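Local coordinates for protein ATP-dependent DNA helicase (PDB 5V9X) that unwinds RNA:DNA hybrids as a 3'-to-5' helicase, tracking along single-stranded DNA and probably powered by ATP hydrolysis, at residues A78-L81 against W82-R86. Sequence-based numbering, arbitrary orientation.
Sequences AAFL and WAIDR
F80 and I84 meet one turn apart on helix 75-88, which continues from what is probably the Walker A P-loop of the DEAD/DEAH-box helicase domain. The pair illustrates how a backbone bond and a side-chain contact coincide between residues four apart. The amide of I84 donates to the carbonyl of F80, with N to O at 2.8 Å and the donor lying nearly in line with C=O. Beside this bond, I84 CD1 reaches back to F80 CB at 3.7 Å. With CG1 anti to the carbonyl carbon (chi1 -66°) and the chain extended beyond it (chi2 169°), that methyl lies by the turn before, and it approaches the phenyl ring obliquely. F80 also packs on I189 of strand 187-191, which places this side of the helix against the central parallel sheet.

L81 repeats the backbone pattern one residue on, its O accepting from D85 N at 2.7 Å. Its CB lies beside the backbone N of W82, while its isobutyl end packs on W40 and F41 of helix 35-44 and W56 of helix 50-60. D85 OD1 is hydrogen-bonded to S34 OG and T37 OG1, while the W82 indole meets the F33 ring edge-to-face. The helix is kinked at W82 and A83, where the regular i to i-4 bonding is interrupted. The chemistry thus implies a helix stitched across its kink by two backbone bonds, with apolar groups joining it to sheet and flanking helices and a buried carboxylate whose OD1 takes part in two hydroxyl hydrogen bonds.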
# COMPACT_ATOMS: atom_id res chain seq x y z
N ALA A 78 -19.15 -9.32 12.53
CA ALA A 78 -18.31 -10.17 13.38
C ALA A 78 -17.60 -9.35 14.44
O ALA A 78 -17.55 -9.74 15.61
CB ALA A 78 -17.29 -10.92 12.52
N ALA A 79 -17.07 -8.18 14.06
CA ALA A 79 -16.34 -7.35 15.00
C ALA A 79 -17.25 -6.44 15.81
O ALA A 79 -16.89 -6.05 16.93
CB ALA A 79 -15.30 -6.52 14.26
N PHE A 80 -18.43 -6.10 15.29
CA PHE A 80 -19.27 -5.08 15.90
C PHE A 80 -20.38 -5.64 16.78
O PHE A 80 -20.69 -5.05 17.82
CB PHE A 80 -19.89 -4.19 14.82
CG PHE A 80 -19.07 -2.96 14.51
CD1 PHE A 80 -19.11 -1.86 15.35
CD2 PHE A 80 -18.27 -2.91 13.38
CE1 PHE A 80 -18.37 -0.72 15.06
CE2 PHE A 80 -17.53 -1.78 13.09
CZ PHE A 80 -17.58 -0.69 13.93
N LEU A 81 -20.99 -6.77 16.39
CA LEU A 81 -22.28 -7.15 16.97
C LEU A 81 -22.20 -7.38 18.47
O LEU A 81 -23.10 -6.99 19.21
CB LEU A 81 -22.83 -8.40 16.27
CG LEU A 81 -24.30 -8.68 16.60
CD1 LEU A 81 -25.18 -7.56 16.05
CD2 LEU A 81 -24.74 -10.03 16.07
N TRP A 82 -21.13 -8.03 18.94
CA TRP A 82 -21.01 -8.27 20.38
C TRP A 82 -20.92 -6.96 21.15
O TRP A 82 -21.57 -6.78 22.18
CB TRP A 82 -19.79 -9.14 20.68
CG TRP A 82 -19.66 -9.42 22.14
CD1 TRP A 82 -18.80 -8.83 23.02
CD2 TRP A 82 -20.44 -10.34 22.91
NE1 TRP A 82 -18.98 -9.33 24.28
CE2 TRP A 82 -19.99 -10.26 24.24
CE3 TRP A 82 -21.48 -11.23 22.60
CZ2 TRP A 82 -20.53 -11.04 25.26
CZ3 TRP A 82 -22.02 -12.00 23.62
CH2 TRP A 82 -21.54 -11.90 24.93
N ALA A 83 -20.11 -6.02 20.66
CA ALA A 83 -20.05 -4.70 21.28
C ALA A 83 -21.39 -3.98 21.18
O ALA A 83 -21.79 -3.27 22.11
CB ALA A 83 -18.94 -3.87 20.64
N ILE A 84 -22.09 -4.17 20.06
CA ILE A 84 -23.42 -3.57 19.91
C ILE A 84 -24.39 -4.18 20.91
O ILE A 84 -25.22 -3.47 21.50
CB ILE A 84 -23.92 -3.75 18.46
CG1 ILE A 84 -23.05 -2.94 17.49
CG2 ILE A 84 -25.38 -3.33 18.34
CD1 ILE A 84 -23.30 -3.27 16.04
N ASP A 85 -24.31 -5.49 21.12
CA ASP A 85 -25.21 -6.15 22.06
C ASP A 85 -24.99 -5.63 23.48
O ASP A 85 -25.96 -5.41 24.22
CB ASP A 85 -25.01 -7.67 22.00
CG ASP A 85 -26.09 -8.42 22.75
OD1 ASP A 85 -27.28 -8.09 22.57
OD2 ASP A 85 -25.75 -9.35 23.52
N ARG A 86 -23.73 -5.42 23.86
CA ARG A 86 -23.45 -4.89 25.20
C ARG A 86 -23.94 -3.46 25.35
O ARG A 86 -24.47 -3.08 26.40
CB ARG A 86 -21.96 -4.98 25.49